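Local atomic coordinates of stromal cell-derived factor 2-like protein (Arabidopsis thaliana, PDB entry 3MAL), a protein that takes part in endoplasmic reticulum protein quality control and the unfolded protein response, forming a complex with ERDJ3B and BIP1 needed for accumulation of the immune receptor EFR. Residues S44-Q49 against H98-A103; K128-G133 against R145-D150. All coordinates share one frame; numbering follows the deposited sequence. Where two conformers were deposited one is given.

Contact 1 of 2, residues S44-Q49 against H98-A103; sequences SGSGQQ and HSHLHA
Gly45 and His102 bring the two backbones together, their CA atoms 5.0 Å apart, and the segments run in nearly opposite directions (155°), diverging until Gln48 and His98 meet through their side chains alone. The contact lies on the surface of the beta-trefoil, where a type II' beta turn from Ser44 to Gly47 faces the end of strand 96-100 and the corner that follows it. The turn is closed by Gly47 N and Ser44 O at 2.9 Å. An ST turn overlaps it, with Ser46 OG accepting from Gln48 N at 3.1 Å; the same hydroxyl is also hydrogen-bonded to Glu111 OE1, so the serine is fixed from its own chain segment and from strand 110-115.

The CB of Ser46 touches two histidine rings. It stands over a face of the His102 ring in a CH-pi contact, 3.8 Å from the ring centroid, and also lies 3.3 Å from His100 NE2. Next to it in the chain, the peptide of Gly45 packs obliquely against the His102 ring. A chi1 of 46° sets His100 CG in the cleft between its backbone N and C. The His100 ring meets the extended Gln48 side chain tip to tip, ring and amide inclined by about half a right angle. Here His100 NE2 gives Gln48 OE1 a weak hydrogen bond of 3.4 Å, bent to 130° at the hydrogen. The stronger partner of that oxygen is Ser113 OG.

The side chain of His98, stacked on Phe115 and hydrogen-bonded through ND1 to Asp125 OD1, crosses that of Gln48 at about a right angle. Its CD2 approaches Gln48 OE1 obliquely to 3.5 Å, putting a ring carbon beside the oxygen that His100 and Ser113 share.

Contact 2 of 2, residues K128-G133 against R145-D150; sequences KLIIEG and RLQHID
Lys128 to Ile130 pair with Arg145 to Gln147 as the two arms of an antiparallel beta hairpin in the barrel of the trefoil, the strand directions 149° apart. Four backbone hydrogen bonds join them in two hydrogen-bonded pairs. Lys128 N to Gln147 O, at 2.7 Å, is the shortest, and Gln147 N returns a bond to Lys128 O; Ile130 and Arg145 exchange the same two bonds. Between these pairs lies the non-hydrogen-bonded pair Leu129 and Leu146, where Leu146 CA adds a CA-H...O contact of 3.4 Å to Lys128 O.

The apolar contacts differ on the two faces. Leu129 CD1 meets Leu146 CD2 at 3.9 Å on the buried face. On the other, Ile130 CD1 leans on the aliphatic base of Gln147, 3.9 Å from its CB, while the Lys128 and Gln147 chains run side by side. Ile149 CD1 covers Lys128 CB at 3.7 Å.

One salt bridge links Glu132 OE2 to Arg145 NE at 2.9 Å. A bend at chi2 (-58°) places Glu132 CD, and the two side chains cross obliquely, their planes far from parallel. The oxygen lies at the guanidinium edge, near its plane; the donor sits above the carboxylate plane, 73° out of it. Arg145 NH1 is separately held by Lys179 O and Asn182 OD1.

Around the barrel, strand 85-90 flanks the first arm and strand 184-190 the second, while Leu146 also packs on Ile86 and Leu88 and, in strand 154-161, on Leu155.

In the fold
From the N terminus, the chain first reaches 44-49 in MIR 1, passes through strands 49-54, 64-67 and 85-90, and comes back at 98-103 in MIR 2, where contact 1 closes a loop of 48 intervening residues. Contact 2 opens only afterwards and closes a hairpin with 11 residues between its segments, so the two follow in series and neither encloses nor crosses the other. Contact 1 ties the loop between strands 40-41 and 49-54 to the end of strand 96-100; contact 2 joins neighbouring strands 127-131 and 143-148 of the barrel. Their centres are about 20 Å apart, yet the parts touch, with Ser99 N packing 3.3 Å from His148 NE2.

Contact 1 of 2, residues S44-Q49 against H98-A103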
ATOM      1  N   SER A  44       1.116   1.864 -20.059  1.00 19.25           N
ATOM      2  CA  SER A  44       1.277   0.497 -20.522  0.50 19.85           C
ATOM      3  C   SER A  44       1.017  -0.511 -19.384  1.00 19.97           C
ATOM      4  O   SER A  44       0.155  -0.261 -18.540  1.00 20.96           O
ATOM      5  CB  SER A  44       2.634   0.331 -21.205  0.50 20.30           C
ATOM      6  OG  SER A  44       3.690   0.428 -20.265  0.50 21.10           O
ATOM      7  N   GLY A  45       1.703  -1.652 -19.350  1.00 19.17           N
ATOM      8  CA  GLY A  45       1.350  -2.679 -18.393  1.00 17.67           C
ATOM      9  C   GLY A  45      -0.151  -2.948 -18.452  1.00 17.40           C
ATOM     10  O   GLY A  45      -0.703  -3.266 -19.521  1.00 16.23           O
ATOM     11  N   SER A  46      -0.818  -2.809 -17.306  1.00 15.56           N
ATOM     12  CA  SER A  46      -2.236  -3.152 -17.197  1.00 14.12           C
ATOM     13  C   SER A  46      -3.143  -2.021 -17.659  1.00 13.20           C
ATOM     14  O   SER A  46      -4.334  -2.232 -17.862  1.00 12.40           O
ATOM     15  CB  SER A  46      -2.574  -3.480 -15.739  1.00 14.40           C
ATOM     16  OG  SER A  46      -2.441  -2.297 -14.941  1.00 14.64           O
ATOM     17  N   GLY A  47      -2.589  -0.817 -17.804  1.00 12.30           N
ATOM     18  CA  GLY A  47      -3.419   0.364 -18.067  1.00 11.80           C
ATOM     19  C   GLY A  47      -4.354   0.731 -16.907  1.00 11.37           C
ATOM     20  O   GLY A  47      -5.269   1.549 -17.075  1.00 11.35           O
ATOM     21  N   GLN A  48      -4.156   0.129 -15.730  1.00  9.72           N
ATOM     22  CA  GLN A  48      -4.988   0.483 -14.563  1.00  9.06           C
ATOM     23  C   GLN A  48      -4.511   1.812 -13.923  1.00  8.61           C
ATOM     24  O   GLN A  48      -3.493   2.363 -14.328  1.00  7.64           O
ATOM     25  CB  GLN A  48      -5.032  -0.664 -13.536  1.00  8.92           C
ATOM     26  CG  GLN A  48      -5.784  -1.917 -14.051  1.00  9.95           C
ATOM     27  CD  GLN A  48      -5.532  -3.154 -13.215  1.00 12.47           C
ATOM     28  OE1 GLN A  48      -5.019  -3.069 -12.099  1.00 14.46           O
ATOM     29  NE2 GLN A  48      -5.886  -4.310 -13.752  1.00 12.05           N
ATOM     30  N   GLN A  49      -5.258   2.308 -12.933  1.00  9.21           N
ATOM     31  CA  GLN A  49      -4.905   3.542 -12.206  1.00  8.73           C
ATOM     32  C   GLN A  49      -3.529   3.403 -11.579  1.00  9.36           C
ATOM     33  O   GLN A  49      -3.228   2.381 -10.923  1.00 10.01           O
ATOM     34  CB  GLN A  49      -5.943   3.819 -11.119  1.00  9.00           C
ATOM     35  CG  GLN A  49      -5.753   5.152 -10.343  1.00  9.04           C
ATOM     36  CD  GLN A  49      -6.876   5.395  -9.342  1.00  8.60           C
ATOM     37  OE1 GLN A  49      -6.667   5.328  -8.120  1.00  7.82           O
ATOM     38  NE2 GLN A  49      -8.081   5.655  -9.852  1.00  5.44           N
ATOM     39  N   HIS A  98      -3.150  -2.866  -5.591  1.00  6.67           N
ATOM     40  CA  HIS A  98      -3.270  -4.070  -6.451  1.00  7.61           C
ATOM     41  C   HIS A  98      -1.923  -4.406  -7.094  1.00  8.15           C
ATOM     42  O   HIS A  98      -1.108  -3.519  -7.379  1.00  7.00           O
ATOM     43  CB  HIS A  98      -4.304  -3.782  -7.560  1.00  7.05           C
ATOM     44  CG  HIS A  98      -4.757  -4.977  -8.361  1.00  7.61           C
ATOM     45  ND1 HIS A  98      -5.777  -5.814  -7.952  1.00  9.65           N
ATOM     46  CD2 HIS A  98      -4.399  -5.404  -9.599  1.00  6.09           C
ATOM     47  CE1 HIS A  98      -5.998  -6.728  -8.886  1.00  8.56           C
ATOM     48  NE2 HIS A  98      -5.175  -6.501  -9.893  1.00  9.51           N
ATOM     49  N   SER A  99      -1.700  -5.674  -7.336  1.00  8.72           N
ATOM     50  CA  SER A  99      -0.557  -6.150  -8.153  1.00  9.49           C
ATOM     51  C   SER A  99      -0.939  -7.371  -9.034  1.00 10.92           C
ATOM     52  O   SER A  99      -2.032  -7.822  -8.990  1.00 11.15           O
ATOM     53  CB  SER A  99       0.823  -6.266  -7.469  1.00  8.90           C
ATOM     54  OG  SER A  99       1.934  -6.391  -8.314  1.00  8.38           O
ATOM     55  N   HIS A 100       0.004  -7.773  -9.884  1.00 11.71           N
ATOM     56  CA  HIS A 100      -0.177  -8.690 -10.957  1.00 12.72           C
ATOM     57  C   HIS A 100       1.100  -8.750 -11.829  1.00 13.33           C
ATOM     58  O   HIS A 100       2.061  -8.109 -11.571  1.00 12.31           O
ATOM     59  CB  HIS A 100      -1.406  -8.325 -11.763  1.00 13.08           C
ATOM     60  CG  HIS A 100      -1.552  -6.873 -12.112  1.00 12.81           C
ATOM     61  ND1 HIS A 100      -0.550  -5.941 -11.989  1.00 14.21           N
ATOM     62  CD2 HIS A 100      -2.623  -6.197 -12.577  1.00 11.29           C
ATOM     63  CE1 HIS A 100      -0.980  -4.772 -12.406  1.00 12.78           C
ATOM     64  NE2 HIS A 100      -2.237  -4.896 -12.764  1.00 15.80           N
ATOM     65  N   LEU A 101       1.076  -9.605 -12.823  1.00 14.24           N
ATOM     66  CA  LEU A 101       2.260  -9.832 -13.607  1.00 15.39           C
ATOM     67  C   LEU A 101       2.352  -8.913 -14.806  1.00 16.53           C
ATOM     68  O   LEU A 101       2.357  -9.379 -15.928  1.00 18.19           O
ATOM     69  CB  LEU A 101       2.403 -11.296 -14.030  1.00 15.45           C
ATOM     70  CG  LEU A 101       2.387 -12.403 -12.978  1.00 17.06           C
ATOM     71  CD1 LEU A 101       2.253 -13.816 -13.508  1.00 19.71           C
ATOM     72  CD2 LEU A 101       3.499 -12.329 -12.065  1.00 18.35           C
ATOM     73  N   HIS A 102       2.366  -7.629 -14.571  1.00 15.95           N
ATOM     74  CA  HIS A 102       2.627  -6.659 -15.623  1.00 15.53           C
ATOM     75  C   HIS A 102       3.907  -5.947 -15.219  1.00 14.60           C
ATOM     76  O   HIS A 102       4.225  -5.887 -14.024  1.00 14.10           O
ATOM     77  CB  HIS A 102       1.481  -5.639 -15.720  1.00 16.21           C
ATOM     78  CG  HIS A 102       0.304  -6.135 -16.485  1.00 18.37           C
ATOM     79  ND1 HIS A 102      -0.855  -6.586 -15.878  1.00 19.68           N
ATOM     80  CD2 HIS A 102       0.105  -6.260 -17.818  1.00 18.07           C
ATOM     81  CE1 HIS A 102      -1.715  -6.964 -16.808  1.00 18.55           C
ATOM     82  NE2 HIS A 102      -1.161  -6.763 -17.992  1.00 20.46           N
ATOM     83  N   ALA A 103       4.654  -5.444 -16.199  1.00 13.85           N
ATOM     84  CA  ALA A 103       5.862  -4.649 -15.943  1.00 13.36           C
ATOM     85  C   ALA A 103       5.568  -3.203 -15.486  1.00 12.46           C
ATOM     86  O   ALA A 103       4.782  -2.487 -16.115  1.00 12.39           O
ATOM     87  CB  ALA A 103       6.781  -4.644 -17.196  1.00 14.52           C
TER

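Contact 2 of 2, residues K128-G133 against R145-D150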
ATOM      1  N   LYS A 128      -0.010  -9.387   2.432  1.00  8.94           N
ATOM      2  CA  LYS A 128       0.277  -9.913   3.766  1.00  9.75           C
ATOM      3  C   LYS A 128       1.099  -8.879   4.528  1.00  9.73           C
ATOM      4  O   LYS A 128       2.131  -8.406   4.028  1.00  9.76           O
ATOM      5  CB  LYS A 128       1.012 -11.247   3.627  1.00 10.30           C
ATOM      6  CG  LYS A 128       1.610 -11.869   4.899  1.00 12.10           C
ATOM      7  CD  LYS A 128       2.608 -12.933   4.388  1.00 18.72           C
ATOM      8  CE  LYS A 128       3.271 -13.720   5.491  1.00 23.24           C
ATOM      9  NZ  LYS A 128       4.158 -14.798   4.921  1.00 27.20           N
ATOM     10  N   LEU A 129       0.629  -8.503   5.719  1.00 10.59           N
ATOM     11  CA  LEU A 129       1.402  -7.613   6.585  1.00 11.32           C
ATOM     12  C   LEU A 129       2.466  -8.421   7.330  1.00 12.02           C
ATOM     13  O   LEU A 129       2.164  -9.436   7.971  1.00 11.70           O
ATOM     14  CB  LEU A 129       0.527  -6.857   7.592  1.00 11.83           C
ATOM     15  CG  LEU A 129       1.358  -6.023   8.588  1.00 12.09           C
ATOM     16  CD1 LEU A 129       1.830  -4.681   7.974  1.00 12.92           C
ATOM     17  CD2 LEU A 129       0.576  -5.779   9.855  1.00 11.11           C
ATOM     18  N   ILE A 130       3.707  -7.964   7.234  1.00 12.09           N
ATOM     19  CA  ILE A 130       4.825  -8.637   7.888  1.00 14.12           C
ATOM     20  C   ILE A 130       5.510  -7.625   8.780  1.00 14.21           C
ATOM     21  O   ILE A 130       6.118  -6.670   8.289  1.00 14.41           O
ATOM     22  CB  ILE A 130       5.819  -9.203   6.848  1.00 14.19           C
ATOM     23  CG1 ILE A 130       5.082 -10.184   5.914  1.00 16.15           C
ATOM     24  CG2 ILE A 130       6.981  -9.919   7.546  1.00 15.75           C
ATOM     25  CD1 ILE A 130       5.889 -10.645   4.713  1.00 17.67           C
ATOM     26  N   ILE A 131       5.373  -7.792  10.088  1.00 14.66           N
ATOM     27  CA  ILE A 131       6.013  -6.854  11.000  1.00 15.93           C
ATOM     28  C   ILE A 131       7.447  -7.304  11.228  1.00 17.78           C
ATOM     29  O   ILE A 131       7.689  -8.449  11.599  1.00 17.64           O
ATOM     30  CB  ILE A 131       5.261  -6.722  12.340  1.00 15.58           C
ATOM     31  CG1 ILE A 131       3.808  -6.280  12.104  1.00 15.61           C
ATOM     32  CG2 ILE A 131       5.987  -5.738  13.278  1.00 14.69           C
ATOM     33  CD1 ILE A 131       2.966  -6.318  13.380  1.00 17.99           C
ATOM     34  N   GLU A 132       8.394  -6.393  11.037  1.00 19.30           N
ATOM     35  CA  GLU A 132       9.797  -6.792  11.055  1.00 22.13           C
ATOM     36  C   GLU A 132      10.339  -7.296  12.407  1.00 22.88           C
ATOM     37  O   GLU A 132      10.996  -8.347  12.457  1.00 24.23           O
ATOM     38  CB  GLU A 132      10.686  -5.728  10.394  1.00 22.33           C
ATOM     39  CG  GLU A 132      10.579  -5.827   8.876  1.00 26.66           C
ATOM     40  CD  GLU A 132      10.975  -7.215   8.370  1.00 31.07           C
ATOM     41  OE1 GLU A 132      12.000  -7.732   8.885  1.00 32.88           O
ATOM     42  OE2 GLU A 132      10.270  -7.792   7.489  1.00 33.20           O
ATOM     43  N   GLY A 133      10.032  -6.601  13.497  1.00 22.83           N
ATOM     44  CA  GLY A 133      10.382  -7.113  14.836  1.00 22.63           C
ATOM     45  C   GLY A 133       9.482  -8.245  15.341  1.00 22.41           C
ATOM     46  O   GLY A 133       8.779  -8.907  14.567  1.00 22.55           O
ATOM     47  N   ARG A 145       6.709  -4.774   6.203  1.00  8.96           N
ATOM     48  CA  ARG A 145       6.707  -4.988   4.751  1.00  8.67           C
ATOM     49  C   ARG A 145       5.289  -5.391   4.418  1.00  8.66           C
ATOM     50  O   ARG A 145       4.566  -5.874   5.295  1.00  9.26           O
ATOM     51  CB  ARG A 145       7.681  -6.106   4.352  1.00  8.49           C
ATOM     52  CG  ARG A 145       9.144  -5.795   4.665  1.00  9.86           C
ATOM     53  CD  ARG A 145      10.126  -6.826   4.051  1.00 14.82           C
ATOM     54  NE  ARG A 145      11.329  -6.934   4.888  1.00 20.53           N
ATOM     55  CZ  ARG A 145      12.454  -6.250   4.712  1.00 19.24           C
ATOM     56  NH1 ARG A 145      12.592  -5.404   3.717  1.00 22.36           N
ATOM     57  NH2 ARG A 145      13.456  -6.443   5.533  1.00 22.65           N
ATOM     58  N   LEU A 146       4.888  -5.183   3.168  1.00  8.91           N
ATOM     59  CA  LEU A 146       3.617  -5.712   2.657  1.00  8.31           C
ATOM     60  C   LEU A 146       3.921  -6.595   1.449  1.00  9.04           C
ATOM     61  O   LEU A 146       4.455  -6.134   0.430  1.00  7.90           O
ATOM     62  CB  LEU A 146       2.690  -4.568   2.266  1.00  8.76           C
ATOM     63  CG  LEU A 146       2.152  -3.706   3.411  1.00  9.71           C
ATOM     64  CD1 LEU A 146       1.616  -2.425   2.849  1.00 11.87           C
ATOM     65  CD2 LEU A 146       1.081  -4.461   4.186  1.00 12.44           C
ATOM     66  N   GLN A 147       3.582  -7.869   1.573  1.00  9.64           N
ATOM     67  CA  GLN A 147       3.864  -8.838   0.516  1.00  9.91           C
ATOM     68  C   GLN A 147       2.600  -9.213  -0.251  1.00  9.82           C
ATOM     69  O   GLN A 147       1.628  -9.701   0.318  1.00  9.83           O
ATOM     70  CB  GLN A 147       4.565 -10.080   1.074  1.00  9.97           C
ATOM     71  CG  GLN A 147       5.052 -11.018  -0.043  1.00 11.08           C
ATOM     72  CD  GLN A 147       5.724 -12.274   0.460  1.00 15.23           C
ATOM     73  OE1 GLN A 147       5.440 -12.751   1.564  1.00 14.27           O
ATOM     74  NE2 GLN A 147       6.635 -12.824  -0.354  1.00 13.89           N
ATOM     75  N   HIS A 148       2.618  -8.965  -1.554  1.00  9.83           N
ATOM     76  CA  HIS A 148       1.469  -9.254  -2.378  1.00 10.38           C
ATOM     77  C   HIS A 148       1.257 -10.774  -2.373  1.00 10.26           C
ATOM     78  O   HIS A 148       2.172 -11.520  -2.712  1.00 12.25           O
ATOM     79  CB  HIS A 148       1.700  -8.705  -3.788  1.00  9.94           C
ATOM     80  CG  HIS A 148       0.501  -8.805  -4.696  1.00 10.22           C
ATOM     81  ND1 HIS A 148       0.462  -9.644  -5.791  1.00 10.86           N
ATOM     82  CD2 HIS A 148      -0.685  -8.154  -4.682  1.00  6.54           C
ATOM     83  CE1 HIS A 148      -0.701  -9.513  -6.408  1.00  9.80           C
ATOM     84  NE2 HIS A 148      -1.414  -8.611  -5.758  1.00  8.44           N
ATOM     85  N   ILE A 149       0.075 -11.220  -1.963  1.00 10.35           N
ATOM     86  CA  ILE A 149      -0.237 -12.668  -1.870  1.00 11.73           C
ATOM     87  C   ILE A 149      -0.039 -13.419  -3.198  1.00 11.82           C
ATOM     88  O   ILE A 149       0.676 -14.424  -3.229  1.00 11.84           O
ATOM     89  CB  ILE A 149      -1.680 -12.963  -1.349  1.00 11.22           C
ATOM     90  CG1 ILE A 149      -1.918 -12.388   0.055  1.00 10.84           C
ATOM     91  CG2 ILE A 149      -2.002 -14.505  -1.421  1.00 12.14           C
ATOM     92  CD1 ILE A 149      -1.079 -12.989   1.175  1.00 11.56           C
ATOM     93  N   ASP A 150      -0.629 -12.910  -4.286  1.00 12.31           N
ATOM     94  CA  ASP A 150      -0.684 -13.657  -5.555  1.00 13.20           C
ATOM     95  C   ASP A 150       0.641 -13.759  -6.292  1.00 13.41           C
ATOM     96  O   ASP A 150       0.907 -14.776  -6.945  1.00 13.58           O
ATOM     97  CB  ASP A 150      -1.800 -13.114  -6.481  1.00 13.44           C
ATOM     98  CG  ASP A 150      -3.195 -13.532  -6.019  1.00 13.96           C
ATOM     99  OD1 ASP A 150      -3.283 -14.408  -5.143  1.00 13.67           O
ATOM    100  OD2 ASP A 150      -4.206 -12.987  -6.502  1.00 12.45           O
TER